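Local coordinates for biotin protein ligase-like protein of unknown function (Silicibacter sp., PDB 3BFM) that is of unknown function but resembles biotin protein ligases and belongs to the biotin/lipoate protein ligase family, at residues 27-32 against 121-125; 65-69 against 228-232. One frame throughout, in Å; residues are numbered along the deposited sequence. Where two conformers were deposited one is given.

Interaction 1 (27-32 against 121-125)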
loop_
_atom_site.group_PDB
_atom_site.type_symbol
_atom_site.label_atom_id
_atom_site.label_comp_id
_atom_site.label_asym_id
_atom_site.label_seq_id
_atom_site.Cartn_x
_atom_site.Cartn_y
_atom_site.Cartn_z
ATOM N N ALA A 27 -13.801 -9.042 -6.109
ATOM C CA ALA A 27 -13.134 -8.325 -5.021
ATOM C C ALA A 27 -13.894 -8.471 -3.701
ATOM O O ALA A 27 -13.274 -8.653 -2.648
ATOM C CB ALA A 27 -12.984 -6.866 -5.379
ATOM N N CYS A 28 -15.216 -8.368 -3.740
ATOM C CA CYS A 28 -16.045 -8.561 -2.552
ATOM C C CYS A 28 -15.958 -9.968 -2.013
ATOM O O CYS A 28 -15.864 -10.185 -0.801
ATOM C CB CYS A 28 -17.513 -8.256 -2.859
ATOM S SG CYS A 28 -17.886 -6.520 -3.093
ATOM N N GLN A 29 -15.938 -10.939 -2.911
ATOM C CA GLN A 29 -15.808 -12.346 -2.525
ATOM C C GLN A 29 -14.467 -12.576 -1.853
ATOM O O GLN A 29 -14.387 -13.160 -0.778
ATOM C CB GLN A 29 -15.949 -13.260 -3.750
ATOM C CG GLN A 29 -16.022 -14.737 -3.414
ATOM N N LYS A 30 -13.402 -12.090 -2.484
ATOM C CA LYS A 30 -12.074 -12.238 -1.904
ATOM C C LYS A 30 -11.939 -11.506 -0.554
ATOM O O LYS A 30 -11.316 -12.007 0.394
ATOM C CB LYS A 30 -11.008 -11.805 -2.891
ATOM C CG LYS A 30 -10.865 -12.780 -4.048
ATOM C CD LYS A 30 -9.625 -12.554 -4.859
ATOM C CE LYS A 30 -9.361 -13.749 -5.782
ATOM N NZ LYS A 30 -7.900 -14.033 -5.885
ATOM N N ALA A 31 -12.582 -10.344 -0.447
ATOM C CA ALA A 31 -12.498 -9.557 0.769
ATOM C C ALA A 31 -13.142 -10.369 1.912
ATOM O O ALA A 31 -12.595 -10.503 3.006
ATOM C CB ALA A 31 -13.203 -8.220 0.560
ATOM N N GLU A 32 -14.288 -10.955 1.640
ATOM C CA GLU A 32 -14.974 -11.760 2.674
ATOM C C GLU A 32 -14.168 -13.014 3.072
ATOM O O GLU A 32 -14.217 -13.442 4.227
ATOM C CB GLU A 32 -16.394 -12.105 2.227
ATOM C CG GLU A 32 -17.247 -12.785 3.317
ATOM C CD GLU A 32 -17.347 -11.994 4.637
ATOM O OE1 GLU A 32 -17.588 -10.769 4.591
ATOM O OE2 GLU A 32 -17.184 -12.611 5.722
ATOM N N ASP A 121 -14.958 -4.821 8.250
ATOM C CA ASP A 121 -13.748 -5.627 8.049
ATOM C C ASP A 121 -13.167 -5.308 6.693
ATOM O O ASP A 121 -11.999 -5.546 6.447
ATOM C CB ASP A 121 -14.070 -7.108 8.085
ATOM C CG ASP A 121 -14.548 -7.599 9.460
ATOM O OD1 ASP A 121 -14.278 -6.944 10.487
ATOM O OD2 ASP A 121 -15.197 -8.667 9.489
ATOM N N TRP A 122 -14.021 -4.834 5.787
ATOM C CA TRP A 122 -13.590 -4.513 4.423
ATOM C C TRP A 122 -14.566 -3.605 3.740
ATOM O O TRP A 122 -15.741 -3.560 4.076
ATOM C CB TRP A 122 -13.369 -5.765 3.580
ATOM C CG TRP A 122 -14.556 -6.640 3.441
ATOM C CD1 TRP A 122 -14.826 -7.777 4.177
ATOM C CD2 TRP A 122 -15.635 -6.523 2.491
ATOM N NE1 TRP A 122 -15.987 -8.332 3.766
ATOM C CE2 TRP A 122 -16.512 -7.596 2.737
ATOM C CE3 TRP A 122 -15.962 -5.603 1.490
ATOM C CZ2 TRP A 122 -17.670 -7.778 2.013
ATOM C CZ3 TRP A 122 -17.112 -5.799 0.755
ATOM C CH2 TRP A 122 -17.959 -6.875 1.033
ATOM N N LEU A 123 -14.054 -2.927 2.710
ATOM C CA LEU A 123 -14.839 -2.122 1.826
ATOM C C LEU A 123 -14.268 -2.284 0.413
ATOM O O LEU A 123 -13.067 -2.398 0.252
ATOM C CB LEU A 123 -14.741 -0.680 2.290
ATOM C CG LEU A 123 -15.733 0.316 1.727
ATOM C CD1 LEU A 123 -16.222 1.299 2.814
ATOM C CD2 LEU A 123 -15.127 1.058 0.525
ATOM N N VAL A 124 -15.131 -2.324 -0.584
ATOM C CA VAL A 124 -14.689 -2.422 -1.987
ATOM C C VAL A 124 -15.319 -1.307 -2.779
ATOM O O VAL A 124 -16.514 -1.046 -2.630
ATOM C CB VAL A 124 -15.113 -3.777 -2.626
ATOM C CG1 VAL A 124 -14.913 -3.785 -4.141
ATOM C CG2 VAL A 124 -14.364 -4.941 -1.948
ATOM N N VAL A 125 -14.504 -0.633 -3.589
ATOM C CA VAL A 125 -15.002 0.344 -4.564
ATOM C C VAL A 125 -14.773 -0.164 -5.963
ATOM O O VAL A 125 -13.659 -0.530 -6.318
ATOM C CB VAL A 125 -14.324 1.719 -4.379
ATOM C CG1 VAL A 125 -14.746 2.670 -5.492
ATOM C CG2 VAL A 125 -14.675 2.242 -3.035
HETATM O O HOH W 1 -16.633 -9.623 7.517
#

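Interaction 2 (65-69 against 228-232)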
loop_
_atom_site.group_PDB
_atom_site.type_symbol
_atom_site.label_atom_id
_atom_site.label_comp_id
_atom_site.label_asym_id
_atom_site.label_seq_id
_atom_site.Cartn_x
_atom_site.Cartn_y
_atom_site.Cartn_z
HETATM N N MSE A 65 -17.645 5.469 4.210
HETATM C CA MSE A 65 -18.338 5.828 2.967
HETATM C C MSE A 65 -17.617 6.908 2.137
HETATM O O MSE A 65 -17.844 6.971 0.929
HETATM C CB MSE A 65 -19.757 6.297 3.269
HETATM C CG MSE A 65 -20.657 5.286 3.911
HETATM SE SE MSE A 65 -20.629 3.511 2.970
HETATM C CE MSE A 65 -21.314 4.008 1.351
ATOM N N ALA A 66 -16.781 7.742 2.768
ATOM C CA ALA A 66 -15.955 8.736 2.061
ATOM C C ALA A 66 -15.074 8.094 0.987
ATOM O O ALA A 66 -14.540 8.781 0.099
ATOM C CB ALA A 66 -15.112 9.526 3.056
HETATM N N MSE A 67 -14.899 6.777 1.048
HETATM C CA MSE A 67 -14.088 6.129 0.027
HETATM C C MSE A 67 -14.719 6.283 -1.372
HETATM O O MSE A 67 -14.007 6.289 -2.395
HETATM C CB MSE A 67 -13.870 4.631 0.349
HETATM C CG MSE A 67 -13.015 4.385 1.625
HETATM SE SE MSE A 67 -11.209 5.075 1.435
HETATM C CE MSE A 67 -11.593 6.820 2.451
ATOM N N LEU A 68 -16.054 6.358 -1.436
ATOM C CA LEU A 68 -16.716 6.595 -2.742
ATOM C C LEU A 68 -16.323 7.949 -3.373
ATOM O O LEU A 68 -15.744 7.975 -4.485
ATOM C CB LEU A 68 -18.238 6.430 -2.645
ATOM C CG LEU A 68 -19.036 6.629 -3.924
ATOM C CD1 LEU A 68 -18.539 5.626 -4.974
ATOM C CD2 LEU A 68 -20.521 6.432 -3.682
ATOM N N PRO A 69 -16.616 9.090 -2.689
ATOM C CA PRO A 69 -16.119 10.365 -3.239
ATOM C C PRO A 69 -14.618 10.450 -3.475
ATOM O O PRO A 69 -14.173 10.988 -4.500
ATOM C CB PRO A 69 -16.595 11.407 -2.223
ATOM C CG PRO A 69 -17.223 10.668 -1.129
ATOM C CD PRO A 69 -17.522 9.307 -1.537
ATOM N N LEU A 228 -24.916 8.491 2.991
ATOM C CA LEU A 228 -24.285 7.861 1.844
ATOM C C LEU A 228 -24.321 6.321 1.944
ATOM O O LEU A 228 -24.289 5.629 0.915
ATOM C CB LEU A 228 -22.866 8.383 1.675
ATOM C CG LEU A 228 -22.155 7.981 0.377
ATOM C CD1 LEU A 228 -22.950 8.290 -0.879
ATOM C CD2 LEU A 228 -20.775 8.648 0.359
ATOM N N THR A 229 -24.481 5.792 3.164
ATOM C CA THR A 229 -24.726 4.352 3.375
ATOM C C THR A 229 -25.895 3.777 2.554
ATOM O O THR A 229 -25.882 2.572 2.214
ATOM C CB THR A 229 -24.880 4.002 4.875
ATOM O OG1 THR A 229 -25.866 4.849 5.457
ATOM C CG2 THR A 229 -23.606 4.249 5.628
ATOM N N THR A 230 -26.851 4.625 2.157
ATOM C CA THR A 230 -27.958 4.210 1.323
ATOM C C THR A 230 -27.561 3.696 -0.074
ATOM O O THR A 230 -28.341 2.993 -0.698
ATOM C CB THR A 230 -29.050 5.315 1.173
ATOM O OG1 THR A 230 -28.532 6.400 0.412
ATOM C CG2 THR A 230 -29.520 5.789 2.546
ATOM N N VAL A 231 -26.361 4.024 -0.556
ATOM C CA VAL A 231 -25.928 3.596 -1.896
ATOM C C VAL A 231 -25.114 2.305 -1.848
ATOM O O VAL A 231 -24.704 1.806 -2.874
ATOM C CB VAL A 231 -25.135 4.720 -2.634
ATOM C CG1 VAL A 231 -25.863 6.087 -2.503
ATOM C CG2 VAL A 231 -23.746 4.843 -2.090
ATOM N N LEU A 232 -24.886 1.765 -0.658
ATOM C CA LEU A 232 -24.225 0.477 -0.522
ATOM C C LEU A 232 -24.935 -0.603 -1.303
ATOM O O LEU A 232 -26.159 -0.755 -1.224
ATOM C CB LEU A 232 -24.102 0.066 0.945
ATOM C CG LEU A 232 -23.028 0.727 1.784
ATOM C CD1 LEU A 232 -23.266 0.373 3.241
ATOM C CD2 LEU A 232 -21.607 0.299 1.379
#

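Interaction 1 (27-32 against 121-125)
E32 OE1 is the polar atom this contact turns on: it accepts the indole N-H of W122 at 3.0 Å from NE1 to OE1. A water donates to E32 OE1 from 3.3 Å and to D121 OD2 as well. The N-H...O angle is 166°, nearly straight. OE1 lies in the plane of the indole but is itself met from above its carboxylate, whose plane stands 66° to the ring. The water donates to both carboxylates and so probably eases their mutual repulsion. Inward from this edge, one face of the indole rests on the last turn of the helix. The methyl of A31 sits over the five-membered ring, CB 3.7 Å from its centroid, a CH-pi contact. E32 N and C28 O lie above the same face, each toward the rim. W122 holds CG between its backbone N and carbonyl carbon (chi1 59°), which lays the ring along the helix. C28 SG approaches the six-membered ring obliquely, 4.0 Å from CZ3, and also touches V124 CB. Deeper still, A27 CB meets V124 CG1 at 3.8 Å, and A52 and V54 of strand 48-55 pack against both. Here helix segment 27-32 runs nearly antiparallel to strand segment 123-125, placing helix 23-32 on strand 123-130 as part of a helix-on-sheet layer of the ligase-like alpha/beta domain.

Interaction 2 (65-69 against 228-232)
M65, a selenomethionine, curls against the 3-10 turn 228-231 and has the largest share of the buried surface. Its chain is bent at chi2 and chi3 (-49° and -64°), which folds the terminal methyl back over the turn. CE rests in van der Waals contact 3.4 Å from L228 O, a carbonyl whose hydrogen bond comes from V231 N, while SE lies 3.7 Å from L232 CD2. The M65 side chain crosses that of T229 at about a right angle, CG touching CG2 at 3.6 Å. The turn follows strand 223-226 in the DUF4444 region, probably SH3-like, so this apolar seam joins the small C-terminal sheet to the ligase-family part of the chain beside helix 67-82. L228 is the other tight point: CD2 meets P69 CD at 3.8 Å, and the same CD2 comes 3.4 Å from M65 O and packs against M65 CB. Cutting L228 back to an alanine is likely to leave P69 CD and L68 CD2 without their leucine methyls and open a gap beside M65 CB. Packing is sparser toward V231, where CG2 has L68 CD2 at 3.9 Å but M65 CE only at 4.3 Å. T230, on the outer side of the turn, is exposed and points away from 65-69, its OG1 bonded to P227 O.

Interactions 1 and 2 have centres 14 Å apart and meet where strand 123-130, which carries part of interaction 1, packs on helix 67-82, which carries part of interaction 2. L123 points away from helix 23-32, and L123 and V125 meet M67: L123 CD2 touches M67 CB at 3.8 Å, and V125 CG2 lies 4.2 Å from M67 O. The strand therefore has helix 23-32 over one side and helix 67-82 over the other. Interaction 1 stays within the ligase-like domain, whereas interaction 2 joins it to the C-terminal one. A bound calcium ion lies about 11 Å from the side chain of A31, too far for A31 to be a ligand; Q21, D22 and E43 form a calcium site in this protein.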